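PDB 5JMU: peptidoglycan N-acetylglucosamine deacetylase from Agathobacter rectalis, which probably removes acetyl groups from the N-acetylglucosamine of peptidoglycan, as a zinc-binding hydrolase of carbon-nitrogen bonds other than peptide bonds. Local coordinates for residues D58-I63 / K104-N109; V73-A78 / E97-I102; Q90-D95 / N138-R143; I114-G119 / L145-W150. All coordinates share one frame; numbering follows the deposited sequence. Where two conformers were deposited one is given.

The four contacts belong to the NodB homology domain, the catalytic part of a longer protein. Interactions 1, 2 and 3 all use helix 89-107, each at a different place along it. Interaction 1 lies at the surface and joins two glutamines beside a small apolar contact. Interaction 2 is buried and almost wholly apolar, and its strand carries a zinc ligand. Interaction 3 is also buried and rests on an aromatic ring under a guanidinium. Interaction 4 lies closest to the centre of the chain and is rich in hydrogen bonds. Interactions 1 and 2 touch through Ile63 and Met99. Interaction 4 touches both interactions 2 and 3.

Interaction 1 (D58-I63 / K104-N109); sequences DYQNMI and KAQTGN
Gln106 reaches from helix 89-107 to Gln60, and the two side-chain amides meet. Gln106 NE2 donates to Gln60 OE1 at 3.2 Å. The donor lies in the carbonyl plane of Gln60, on a lone pair, and the N-H points to the oxygen at 153°. The two amide planes are steeply turned, 76° apart. The other branch of the Gln106 amide, OE1, sits 3.5 Å from Asn61 CA. The Gln106 chain bends at chi2, which places CD 3.5 Å from Gln60 O. Nearer the backbone, Gln106 CB packs on Ile63 CG2 at 3.9 Å. The same methyl, Ile63 CG2, meets Thr107 CG2 at 3.8 Å. An alanine in place of Gln106 would keep the CB packing but would probably leave Gln60 OE1 without this donor and uncover the backbone at Asn61.

The contact ties helix 61-68 to the C-terminal end of helix 89-107. Helix 61-68 is the connection in a beta-alpha-beta crossover between the parallel strands 49-53 and 72-77 of the deacetylase domain. Further out, Gln60 NE2 is hydrogen-bonded to Asn54 OD1, so both ends of the Gln60 amide are held and its rotation is fixed. Ile63 also packs on Met99 and Ile102. Thr107 OG1 is hydrogen-bonded to Ile103 O and accepts from Asn109 N at 3.1 Å, which makes an ST turn. Gly108 leaves the helix there with a positive phi.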
loop_
_atom_site.group_PDB
_atom_site.type_symbol
_atom_site.label_atom_id
_atom_site.label_comp_id
_atom_site.label_asym_id
_atom_site.label_seq_id
_atom_site.Cartn_x
_atom_site.Cartn_y
_atom_site.Cartn_z
ATOM N N ASP A 58 8.532 10.926 13.832
ATOM C CA ASP A 58 7.960 12.221 14.229
ATOM C C ASP A 58 6.518 12.383 13.718
ATOM O O ASP A 58 5.848 13.362 14.062
ATOM C CB ASP A 58 8.782 13.414 13.710
ATOM C CG ASP A 58 10.107 13.584 14.417
ATOM O OD1 ASP A 58 10.310 13.011 15.510
ATOM O OD2 ASP A 58 10.947 14.329 13.866
ATOM N N TYR A 59 6.057 11.450 12.886
ATOM C CA TYR A 59 4.684 11.507 12.338
ATOM C C TYR A 59 3.904 10.256 12.694
ATOM O O TYR A 59 2.869 9.940 12.072
ATOM C CB TYR A 59 4.742 11.719 10.802
ATOM C CG TYR A 59 5.301 13.076 10.537
ATOM C CD1 TYR A 59 4.489 14.191 10.594
ATOM C CD2 TYR A 59 6.654 13.257 10.302
ATOM C CE1 TYR A 59 5.007 15.450 10.395
ATOM C CE2 TYR A 59 7.170 14.514 10.099
ATOM C CZ TYR A 59 6.345 15.598 10.137
ATOM O OH TYR A 59 6.853 16.863 9.968
ATOM N N GLN A 60 4.364 9.522 13.704
ATOM C CA GLN A 60 3.746 8.222 14.005
ATOM C C GLN A 60 2.248 8.321 14.387
ATOM O O GLN A 60 1.457 7.407 14.082
ATOM C CB GLN A 60 4.529 7.524 15.104
ATOM C CG GLN A 60 4.366 6.025 15.126
ATOM C CD GLN A 60 4.990 5.413 16.371
ATOM O OE1 GLN A 60 4.374 5.398 17.429
ATOM N NE2 GLN A 60 6.230 4.940 16.258
ATOM N N ASN A 61 1.863 9.433 15.023
ATOM C CA ASN A 61 0.458 9.625 15.371
ATOM C C ASN A 61 -0.456 9.750 14.163
ATOM O O ASN A 61 -1.677 9.609 14.304
ATOM C CB ASN A 61 0.305 10.858 16.242
ATOM C CG ASN A 61 0.755 12.113 15.517
ATOM O OD1 ASN A 61 1.844 12.133 14.923
ATOM N ND2 ASN A 61 -0.086 13.175 15.535
HETATM N N MSE A 62 0.115 9.972 12.965
HETATM C CA MSE A 62 -0.738 9.960 11.763
HETATM C C MSE A 62 -1.330 8.606 11.473
HETATM O O MSE A 62 -2.348 8.519 10.777
HETATM C CB MSE A 62 0.015 10.438 10.533
HETATM C CG MSE A 62 0.346 11.912 10.525
HETATM SE SE MSE A 62 -1.239 13.074 10.608
HETATM C CE MSE A 62 -1.386 13.281 12.472
ATOM N N ILE A 63 -0.727 7.545 12.011
ATOM C CA ILE A 63 -1.307 6.211 11.835
ATOM C C ILE A 63 -2.661 6.157 12.572
ATOM O O ILE A 63 -3.651 5.630 12.044
ATOM C CB ILE A 63 -0.366 5.140 12.355
ATOM C CG1 ILE A 63 0.873 5.116 11.476
ATOM C CG2 ILE A 63 -1.065 3.747 12.450
ATOM C CD1 ILE A 63 2.018 4.222 12.056
ATOM N N LYS A 104 -1.093 -1.407 16.348
ATOM C CA LYS A 104 -1.981 -1.740 17.457
ATOM C C LYS A 104 -2.004 -0.643 18.516
ATOM O O LYS A 104 -3.077 -0.242 19.013
ATOM C CB LYS A 104 -1.535 -3.070 18.082
ATOM C CG LYS A 104 -2.213 -3.373 19.386
ATOM C CD LYS A 104 -3.666 -3.731 19.163
ATOM C CE LYS A 104 -4.209 -4.369 20.465
ATOM N NZ LYS A 104 -5.693 -4.475 20.551
ATOM N N ALA A 105 -0.799 -0.171 18.893
ATOM C CA ALA A 105 -0.644 0.939 19.863
ATOM C C ALA A 105 -1.452 2.158 19.415
ATOM O O ALA A 105 -2.191 2.783 20.189
ATOM C CB ALA A 105 0.847 1.307 19.996
ATOM N N GLN A 106 -1.319 2.481 18.133
ATOM C CA GLN A 106 -1.910 3.713 17.601
ATOM C C GLN A 106 -3.417 3.608 17.330
ATOM O O GLN A 106 -4.145 4.556 17.575
ATOM C CB GLN A 106 -1.197 4.092 16.285
ATOM C CG GLN A 106 0.232 4.669 16.476
ATOM C CD GLN A 106 0.250 6.072 17.087
ATOM O OE1 GLN A 106 -0.748 6.801 17.063
ATOM N NE2 GLN A 106 1.399 6.459 17.678
ATOM N N THR A 107 -3.870 2.447 16.839
ATOM C CA THR A 107 -5.234 2.309 16.326
ATOM C C THR A 107 -6.103 1.425 17.191
ATOM O O THR A 107 -7.329 1.442 17.046
ATOM C CB THR A 107 -5.287 1.708 14.916
ATOM O OG1 THR A 107 -4.944 0.305 14.938
ATOM C CG2 THR A 107 -4.340 2.459 13.982
ATOM N N GLY A 108 -5.486 0.618 18.049
ATOM C CA GLY A 108 -6.256 -0.324 18.847
ATOM C C GLY A 108 -6.440 -1.678 18.190
ATOM O O GLY A 108 -6.894 -2.626 18.843
ATOM N N ASN A 109 -6.068 -1.787 16.918
ATOM C CA ASN A 109 -6.278 -3.024 16.172
ATOM C C ASN A 109 -4.996 -3.522 15.518
ATOM O O ASN A 109 -4.151 -2.740 15.154
ATOM C CB ASN A 109 -7.314 -2.809 15.072
ATOM C CG ASN A 109 -8.647 -2.381 15.617
ATOM O OD1 ASN A 109 -9.235 -3.071 16.433
ATOM N ND2 ASN A 109 -9.124 -1.235 15.170
#

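Interaction 2 (V73-A78 / E97-I102); sequences VAIHSA and EQMNSI. With ZN (zinc ion), chain C.
Strand 72-77 belongs to the parallel sheet of the deacetylase domain and carries a zinc ligand, and here Ile75 and Ala78 pack on Met99 of helix 89-107. The helix runs back against the strand, with 141° between their directions and 8.2 Å between the axes of the two short segments. Met99 is a selenomethionine. Its CG is anti to the backbone N (chi1 -169°), and the chain bends further out at chi2 and chi3. Its CB lies 3.9 Å from Ile75 CG2, and the two side chains lie alongside, pointing opposite ways. Its SE comes to 3.8 Å from Ala78 CA and lies near Ser77 O as well. Ala78 CB also rests on Gln98 CB at 4.0 Å. At the other end of Ile75, CD1 meets Asn100 CB at 3.7 Å. The amide of Asn100 turns to the next loop, where OD1 is hydrogen-bonded to Ala111 N and ND2 to Asp110 OD1.

The His76 ring turns from the helix to the metal. Its NE2 binds zinc at 2.1 Å, beside three waters, Asp28 and His80, the Asp-His-His metal site of this family. His76 ND1 is hydrogen-bonded to Arg115 O, so both ring nitrogens are engaged and the imidazole is held against turning. Ser77 OG is hydrogen-bonded to Asp95 OD2, on the same helix, and to the backbone N of the zinc ligand His80.

No hydrogen bond joins 73-78 to 97-102. The two are held by apolar packing, while the side-chain polar atoms of His76 and Ser77 serve the metal site and its second shell.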
loop_
_atom_site.group_PDB
_atom_site.type_symbol
_atom_site.label_atom_id
_atom_site.label_comp_id
_atom_site.label_asym_id
_atom_site.label_seq_id
_atom_site.Cartn_x
_atom_site.Cartn_y
_atom_site.Cartn_z
ATOM N N VAL A 73 -5.336 0.825 7.444
ATOM C CA VAL A 73 -3.947 0.890 7.854
ATOM C C VAL A 73 -3.356 -0.505 7.750
ATOM O O VAL A 73 -3.879 -1.473 8.362
ATOM C CB VAL A 73 -3.842 1.436 9.302
ATOM C CG1 VAL A 73 -2.368 1.311 9.806
ATOM C CG2 VAL A 73 -4.289 2.870 9.306
ATOM N N ALA A 74 -2.330 -0.625 6.909
ATOM C CA ALA A 74 -1.721 -1.914 6.591
ATOM C C ALA A 74 -0.193 -1.831 6.821
ATOM O O ALA A 74 0.374 -0.754 6.965
ATOM C CB ALA A 74 -2.037 -2.293 5.150
ATOM N N ILE A 75 0.476 -2.981 6.852
ATOM C CA ILE A 75 1.913 -2.997 7.115
ATOM C C ILE A 75 2.749 -2.896 5.866
ATOM O O ILE A 75 2.439 -3.584 4.916
ATOM C CB ILE A 75 2.282 -4.305 7.834
ATOM C CG1 ILE A 75 1.611 -4.330 9.204
ATOM C CG2 ILE A 75 3.831 -4.399 8.009
ATOM C CD1 ILE A 75 1.741 -5.686 9.980
ATOM N N HIS A 76 3.790 -2.039 5.868
ATOM C CA HIS A 76 4.821 -2.080 4.815
ATOM C C HIS A 76 6.090 -2.658 5.455
ATOM O O HIS A 76 6.501 -3.787 5.159
ATOM C CB HIS A 76 5.019 -0.685 4.218
ATOM C CG HIS A 76 5.790 -0.632 2.922
ATOM N ND1 HIS A 76 5.714 -1.613 1.947
ATOM C CD2 HIS A 76 6.617 0.328 2.445
ATOM C CE1 HIS A 76 6.499 -1.251 0.927
ATOM N NE2 HIS A 76 7.067 -0.089 1.210
ATOM N N SER A 77 6.641 -1.925 6.408
ATOM C CA SER A 77 7.825 -2.405 7.135
ATOM C C SER A 77 8.201 -1.409 8.222
ATOM O O SER A 77 8.086 -0.217 8.013
ATOM C CB SER A 77 9.011 -2.578 6.159
ATOM O OG SER A 77 10.214 -2.763 6.897
ATOM N N ALA A 78 8.626 -1.881 9.385
ATOM C CA ALA A 78 9.028 -0.910 10.397
ATOM C C ALA A 78 10.273 -0.163 9.952
ATOM O O ALA A 78 10.309 1.072 9.993
ATOM C CB ALA A 78 9.258 -1.609 11.789
ATOM N N GLU A 97 6.303 -7.707 12.731
ATOM C CA GLU A 97 5.649 -7.651 14.048
ATOM C C GLU A 97 5.881 -6.341 14.772
ATOM O O GLU A 97 4.983 -5.842 15.474
ATOM C CB GLU A 97 6.118 -8.833 14.911
ATOM C CG GLU A 97 5.576 -10.160 14.392
ATOM C CD GLU A 97 6.144 -11.337 15.190
ATOM O OE1 GLU A 97 6.850 -11.085 16.216
ATOM O OE2 GLU A 97 5.903 -12.502 14.777
ATOM N N GLN A 98 7.078 -5.774 14.636
ATOM C CA GLN A 98 7.314 -4.443 15.230
ATOM C C GLN A 98 6.342 -3.417 14.628
ATOM O O GLN A 98 5.760 -2.564 15.348
ATOM C CB GLN A 98 8.760 -4.025 14.986
ATOM C CG GLN A 98 9.698 -4.761 15.956
ATOM C CD GLN A 98 11.142 -4.718 15.498
ATOM O OE1 GLN A 98 11.894 -5.688 15.666
ATOM N NE2 GLN A 98 11.534 -3.596 14.901
HETATM N N MSE A 99 6.141 -3.479 13.319
HETATM C CA MSE A 99 5.256 -2.526 12.683
HETATM C C MSE A 99 3.798 -2.770 13.116
HETATM O O MSE A 99 3.034 -1.837 13.390
HETATM C CB MSE A 99 5.376 -2.599 11.154
HETATM C CG MSE A 99 4.643 -1.418 10.466
HETATM SE SE MSE A 99 5.504 0.317 10.886
HETATM C CE MSE A 99 4.109 1.193 11.993
ATOM N N ASN A 100 3.402 -4.046 13.191
ATOM C CA ASN A 100 2.063 -4.354 13.643
ATOM C C ASN A 100 1.823 -3.835 15.053
ATOM O O ASN A 100 0.737 -3.362 15.357
ATOM C CB ASN A 100 1.812 -5.868 13.626
ATOM C CG ASN A 100 0.411 -6.174 13.967
ATOM O OD1 ASN A 100 -0.470 -5.950 13.155
ATOM N ND2 ASN A 100 0.177 -6.674 15.192
ATOM N N SER A 101 2.827 -3.952 15.907
ATOM C CA SER A 101 2.695 -3.496 17.290
ATOM C C SER A 101 2.461 -1.987 17.344
ATOM O O SER A 101 1.642 -1.517 18.158
ATOM C CB SER A 101 3.915 -3.872 18.095
ATOM O OG SER A 101 3.765 -5.248 18.385
ATOM N N ILE A 102 3.161 -1.240 16.492
ATOM C CA ILE A 102 2.926 0.209 16.465
ATOM C C ILE A 102 1.509 0.497 15.974
ATOM O O ILE A 102 0.822 1.402 16.509
ATOM C CB ILE A 102 3.985 0.933 15.597
ATOM C CG1 ILE A 102 5.319 0.935 16.355
ATOM C CG2 ILE A 102 3.538 2.347 15.301
ATOM C CD1 ILE A 102 6.527 1.193 15.393
HETATM ZN ZN ZN C . 8.418 1.125 0.156
HETATM O O HOH W 1 7.094 1.366 -1.400
HETATM O O HOH W 2 9.679 2.342 -1.024
HETATM O O HOH W 3 9.218 -0.558 -0.958
#

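Interaction 3 (Q90-D95 / N138-R143)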
loop_
_atom_site.group_PDB
_atom_site.type_symbol
_atom_site.label_atom_id
_atom_site.label_comp_id
_atom_site.label_asym_id
_atom_site.label_seq_id
_atom_site.Cartn_x
_atom_site.Cartn_y
_atom_site.Cartn_z
ATOM N N GLN A 90 13.004 -15.060 9.757
ATOM C CA GLN A 90 12.900 -14.587 11.123
ATOM C C GLN A 90 13.062 -13.057 11.214
ATOM O O GLN A 90 12.298 -12.391 11.923
ATOM C CB GLN A 90 13.923 -15.338 11.983
ATOM C CG GLN A 90 13.592 -16.856 12.162
ATOM C CD GLN A 90 13.963 -17.762 10.937
ATOM O OE1 GLN A 90 14.697 -17.348 9.993
ATOM N NE2 GLN A 90 13.464 -19.016 10.971
ATOM N N ALA A 91 14.047 -12.514 10.491
ATOM C CA ALA A 91 14.247 -11.061 10.476
ATOM C C ALA A 91 13.062 -10.342 9.849
ATOM O O ALA A 91 12.638 -9.286 10.323
ATOM C CB ALA A 91 15.540 -10.741 9.709
ATOM N N PHE A 92 12.494 -10.907 8.787
ATOM C CA PHE A 92 11.345 -10.293 8.147
ATOM C C PHE A 92 10.196 -10.189 9.127
ATOM O O PHE A 92 9.588 -9.119 9.245
ATOM C CB PHE A 92 10.916 -11.095 6.920
ATOM C CG PHE A 92 9.707 -10.510 6.261
ATOM C CD1 PHE A 92 9.871 -9.433 5.420
ATOM C CD2 PHE A 92 8.441 -10.999 6.556
ATOM C CE1 PHE A 92 8.762 -8.830 4.820
ATOM C CE2 PHE A 92 7.300 -10.406 5.973
ATOM C CZ PHE A 92 7.476 -9.350 5.106
ATOM N N PHE A 93 9.900 -11.291 9.823
ATOM C CA PHE A 93 8.727 -11.267 10.706
ATOM C C PHE A 93 9.018 -10.486 11.970
ATOM O O PHE A 93 8.092 -9.879 12.504
ATOM C CB PHE A 93 8.228 -12.690 11.020
ATOM C CG PHE A 93 7.445 -13.263 9.878
ATOM C CD1 PHE A 93 6.234 -12.690 9.514
ATOM C CD2 PHE A 93 7.965 -14.299 9.093
ATOM C CE1 PHE A 93 5.501 -13.186 8.414
ATOM C CE2 PHE A 93 7.242 -14.802 8.011
ATOM C CZ PHE A 93 6.026 -14.244 7.669
ATOM N N ASP A 94 10.268 -10.446 12.445
ATOM C CA ASP A 94 10.546 -9.541 13.564
ATOM C C ASP A 94 10.197 -8.102 13.185
ATOM O O ASP A 94 9.546 -7.375 13.954
ATOM C CB ASP A 94 12.008 -9.616 13.992
ATOM C CG ASP A 94 12.341 -10.870 14.829
ATOM O OD1 ASP A 94 11.443 -11.595 15.272
ATOM O OD2 ASP A 94 13.543 -11.103 15.025
ATOM N N ASP A 95 10.608 -7.687 11.998
ATOM C CA ASP A 95 10.249 -6.351 11.535
ATOM C C ASP A 95 8.754 -6.163 11.293
ATOM O O ASP A 95 8.191 -5.128 11.682
ATOM C CB ASP A 95 11.049 -6.047 10.261
ATOM C CG ASP A 95 10.745 -4.663 9.702
ATOM O OD1 ASP A 95 11.448 -3.706 10.104
ATOM O OD2 ASP A 95 9.840 -4.591 8.836
ATOM N N ASN A 138 4.184 -17.744 1.364
ATOM C CA ASN A 138 3.530 -18.842 2.058
ATOM C C ASN A 138 3.440 -18.594 3.575
ATOM O O ASN A 138 2.384 -18.853 4.181
ATOM C CB ASN A 138 4.255 -20.147 1.692
ATOM C CG ASN A 138 3.945 -20.590 0.236
ATOM O OD1 ASN A 138 2.835 -21.067 -0.021
ATOM N ND2 ASN A 138 4.908 -20.421 -0.716
ATOM N N ASP A 139 4.483 -18.055 4.177
ATOM C CA ASP A 139 4.461 -17.811 5.630
ATOM C C ASP A 139 3.446 -16.730 6.003
ATOM O O ASP A 139 2.770 -16.844 7.043
ATOM C CB ASP A 139 5.850 -17.421 6.127
ATOM C CG ASP A 139 6.855 -18.566 6.002
ATOM O OD1 ASP A 139 6.466 -19.709 6.240
ATOM O OD2 ASP A 139 7.997 -18.310 5.589
ATOM N N VAL A 140 3.336 -15.673 5.206
ATOM C CA VAL A 140 2.390 -14.610 5.501
ATOM C C VAL A 140 0.972 -15.172 5.456
ATOM O O VAL A 140 0.134 -14.895 6.312
ATOM C CB VAL A 140 2.610 -13.441 4.486
ATOM C CG1 VAL A 140 1.428 -12.492 4.416
ATOM C CG2 VAL A 140 3.886 -12.691 4.845
ATOM N N THR A 141 0.705 -16.014 4.447
ATOM C CA THR A 141 -0.600 -16.646 4.298
ATOM C C THR A 141 -0.910 -17.556 5.489
ATOM O O THR A 141 -2.052 -17.542 6.018
ATOM C CB THR A 141 -0.632 -17.421 2.978
ATOM O OG1 THR A 141 -0.345 -16.489 1.913
ATOM C CG2 THR A 141 -1.989 -18.064 2.775
ATOM N N ALA A 142 0.081 -18.348 5.917
ATOM C CA ALA A 142 -0.102 -19.252 7.066
ATOM C C ALA A 142 -0.418 -18.450 8.328
ATOM O O ALA A 142 -1.112 -18.942 9.244
ATOM C CB ALA A 142 1.169 -20.092 7.271
ATOM N N ARG A 143 0.132 -17.241 8.419
ATOM C CA ARG A 143 -0.162 -16.370 9.557
ATOM C C ARG A 143 -1.490 -15.618 9.456
ATOM O O ARG A 143 -1.804 -14.805 10.347
ATOM C CB ARG A 143 0.969 -15.356 9.752
ATOM C CG ARG A 143 2.195 -16.105 10.211
ATOM C CD ARG A 143 3.496 -15.343 10.069
ATOM N NE ARG A 143 3.691 -14.398 11.154
ATOM C CZ ARG A 143 4.686 -14.417 12.038
ATOM N NH1 ARG A 143 5.639 -15.348 12.009
ATOM N NH2 ARG A 143 4.726 -13.466 12.952
#
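Asp139 of helix 132-142 and Arg143, just past its end, meet the ring of Phe93 from two directions. Asp139 CB comes to the edge of the ring, 3.5 Å from Phe93 CE2, with the carboxylate plane steeply turned to the ring. The nearest atom of the Asp139 side chain is about 4 Å from a bound magnesium ion. Val140 CG2 approaches Phe93 CZ and, more loosely, Phe92 CE2. Val140 has two conformers, so these touches are less certain. Arg143 lays its guanidinium flat on one face of Phe93, planes 7° apart. Its CZ is 3.9 Å from the ring centroid, an off-centre cation-pi contact. Its CD makes a CH-pi contact over the same face, 3.8 Å from the centroid. Phe92 CD2 lies over the opposite face, so the ring is sandwiched. Arg143 NH2 also pairs with Glu97 OE2, though that salt bridge is modelled doubtfully short. An alanine at Phe93 would probably leave the guanidinium without its flat support and open a gap between the helices.

The axes of the two short helical segments stay 12.0 Å apart and cross at -45°. This is helix-helix packing bridged by an aromatic side chain, between helices 89-107 and 132-142 of the NodB homology domain.

Interaction 4 (I114-G119 / L145-W150); sequences IRFPGG and LLYCDW
Ile114 and Tyr147 form a parallel beta bridge at the C-terminal end of a short two-stranded sheet, 113-114 with 146-147. Ile114 N donates to Leu146 O at 2.8 Å, and Cys148 N donates to Ile114 O at 3.0 Å. Arg115-Phe116-Pro117 follows, an Arg-x-Pro sequence that probably corresponds to the arginine motif lining the active-site groove in this family.

Arg115 can be followed outward. Its CB and CG both lie close to Cys148 O, with CG 3.4 Å from that oxygen. The chain bends at chi3 (-73°), which places NE 3.0 Å from Cys148 O. This hydrogen bond lies near the guanidinium plane, with the donor above the carbonyl plane. NH2 donates to Asp149 O at 2.9 Å, more tilted. NH1 makes a salt bridge to Asp27 OD1 and a hydrogen bond to Thr25 OG1. Trp150 CE3 lies over one face of the guanidinium. Several bonds thus fix its orientation beside the zinc site.

Phe116 turns its edge to the face of Tyr147, planes 65° apart, with CE2 3.7 Å from Tyr147 CG. A type II beta turn from Phe116 to Gly119 follows and brings Gly119 CA close to Trp150 CZ3. A CB on Gly119 would clash with Trp150 CH2. Asp149 OD2 is hydrogen-bonded to Ser120 OG. A water accepts from Phe116 N at 3.0 Å and donates to Asp149 OD1 at 2.7 Å.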
loop_
_atom_site.group_PDB
_atom_site.type_symbol
_atom_site.label_atom_id
_atom_site.label_comp_id
_atom_site.label_asym_id
_atom_site.label_seq_id
_atom_site.Cartn_x
_atom_site.Cartn_y
_atom_site.Cartn_z
ATOM N N ILE A 114 -0.704 -6.631 4.301
ATOM C CA ILE A 114 0.648 -6.099 4.167
ATOM C C ILE A 114 0.990 -5.824 2.718
ATOM O O ILE A 114 0.307 -6.303 1.786
ATOM C CB ILE A 114 1.726 -7.063 4.778
ATOM C CG1 ILE A 114 1.978 -8.252 3.835
ATOM C CG2 ILE A 114 1.283 -7.583 6.125
ATOM C CD1 ILE A 114 3.243 -9.066 4.245
ATOM N N ARG A 115 2.046 -5.037 2.495
ATOM C CA ARG A 115 2.655 -4.932 1.171
ATOM C C ARG A 115 4.141 -5.137 1.371
ATOM O O ARG A 115 4.783 -4.366 2.087
ATOM C CB ARG A 115 2.383 -3.585 0.520
ATOM C CG ARG A 115 3.188 -3.438 -0.834
ATOM C CD ARG A 115 2.721 -2.182 -1.556
ATOM N NE ARG A 115 1.395 -2.364 -2.138
ATOM C CZ ARG A 115 0.579 -1.331 -2.429
ATOM N NH1 ARG A 115 0.958 -0.080 -2.139
ATOM N NH2 ARG A 115 -0.612 -1.539 -3.025
ATOM N N PHE A 116 4.695 -6.145 0.714
ATOM C CA PHE A 116 6.119 -6.390 0.816
ATOM C C PHE A 116 6.909 -5.221 0.255
ATOM O O PHE A 116 6.566 -4.721 -0.825
ATOM C CB PHE A 116 6.503 -7.628 0.006
ATOM C CG PHE A 116 6.011 -8.912 0.563
ATOM C CD1 PHE A 116 6.647 -9.544 1.648
ATOM C CD2 PHE A 116 4.884 -9.530 0.006
ATOM C CE1 PHE A 116 6.210 -10.787 2.140
ATOM C CE2 PHE A 116 4.416 -10.788 0.521
ATOM C CZ PHE A 116 5.071 -11.415 1.593
ATOM N N PRO A 117 7.986 -4.796 0.948
ATOM C CA PRO A 117 8.859 -3.792 0.344
ATOM C C PRO A 117 9.444 -4.313 -0.971
ATOM O O PRO A 117 9.951 -5.432 -1.057
ATOM C CB PRO A 117 9.921 -3.561 1.443
ATOM C CG PRO A 117 9.102 -3.771 2.744
ATOM C CD PRO A 117 8.270 -4.996 2.405
ATOM N N GLY A 118 9.300 -3.502 -2.016
ATOM C CA GLY A 118 9.713 -3.860 -3.363
ATOM C C GLY A 118 8.639 -4.651 -4.114
ATOM O O GLY A 118 8.832 -5.001 -5.287
ATOM N N GLY A 119 7.516 -4.939 -3.451
ATOM C CA GLY A 119 6.480 -5.815 -4.009
ATOM C C GLY A 119 6.798 -7.285 -3.751
ATOM O O GLY A 119 7.951 -7.622 -3.485
ATOM N N LEU A 145 -2.409 -13.512 7.208
ATOM C CA LEU A 145 -2.279 -12.179 6.633
ATOM C C LEU A 145 -2.535 -12.168 5.116
ATOM O O LEU A 145 -2.338 -13.189 4.439
ATOM C CB LEU A 145 -0.882 -11.642 6.914
ATOM C CG LEU A 145 -0.605 -11.345 8.385
ATOM C CD1 LEU A 145 0.864 -11.036 8.475
ATOM C CD2 LEU A 145 -1.467 -10.153 8.812
ATOM N N LEU A 146 -3.008 -11.042 4.603
ATOM C CA LEU A 146 -3.212 -10.854 3.170
ATOM C C LEU A 146 -2.117 -9.947 2.688
ATOM O O LEU A 146 -1.608 -9.142 3.470
ATOM C CB LEU A 146 -4.557 -10.197 2.866
ATOM C CG LEU A 146 -5.743 -11.007 3.387
ATOM C CD1 LEU A 146 -6.975 -10.107 3.505
ATOM C CD2 LEU A 146 -5.976 -12.179 2.496
ATOM N N TYR A 147 -1.711 -10.080 1.428
ATOM C CA TYR A 147 -0.730 -9.117 0.912
ATOM C C TYR A 147 -1.231 -8.588 -0.422
ATOM O O TYR A 147 -2.003 -9.246 -1.117
ATOM C CB TYR A 147 0.674 -9.725 0.753
ATOM C CG TYR A 147 0.842 -10.796 -0.321
ATOM C CD1 TYR A 147 0.564 -12.146 -0.059
ATOM C CD2 TYR A 147 1.295 -10.443 -1.606
ATOM C CE1 TYR A 147 0.757 -13.133 -1.053
ATOM C CE2 TYR A 147 1.494 -11.407 -2.597
ATOM C CZ TYR A 147 1.198 -12.731 -2.327
ATOM O OH TYR A 147 1.402 -13.657 -3.345
ATOM N N CYS A 148 -0.819 -7.381 -0.755
ATOM C CA CYS A 148 -1.287 -6.748 -1.998
ATOM C C CYS A 148 -0.123 -6.026 -2.686
ATOM O O CYS A 148 0.653 -5.296 -2.048
ATOM C CB CYS A 148 -2.409 -5.768 -1.663
ATOM S SG CYS A 148 -3.309 -5.177 -3.114
ATOM N N ASP A 149 0.051 -6.329 -3.976
ATOM C CA ASP A 149 0.940 -5.568 -4.837
ATOM C C ASP A 149 0.132 -4.439 -5.498
ATOM O O ASP A 149 -0.611 -3.772 -4.801
ATOM C CB ASP A 149 1.584 -6.536 -5.836
ATOM C CG ASP A 149 2.468 -7.562 -5.133
ATOM O OD1 ASP A 149 3.241 -7.168 -4.208
ATOM O OD2 ASP A 149 2.399 -8.757 -5.462
ATOM N N TRP A 150 0.267 -4.231 -6.812
ATOM C CA TRP A 150 -0.465 -3.143 -7.468
ATOM C C TRP A 150 -0.548 -3.439 -8.965
ATOM O O TRP A 150 0.199 -4.273 -9.462
ATOM C CB TRP A 150 0.234 -1.780 -7.239
ATOM C CG TRP A 150 1.655 -1.774 -7.764
ATOM C CD1 TRP A 150 2.090 -1.293 -8.998
ATOM C CD2 TRP A 150 2.834 -2.244 -7.079
ATOM N NE1 TRP A 150 3.458 -1.482 -9.110
ATOM C CE2 TRP A 150 3.932 -2.059 -7.948
ATOM C CE3 TRP A 150 3.068 -2.807 -5.803
ATOM C CZ2 TRP A 150 5.255 -2.409 -7.585
ATOM C CZ3 TRP A 150 4.373 -3.171 -5.459
ATOM C CH2 TRP A 150 5.445 -2.966 -6.342
HETATM O O HOH W 4 2.866 -7.078 -1.494
#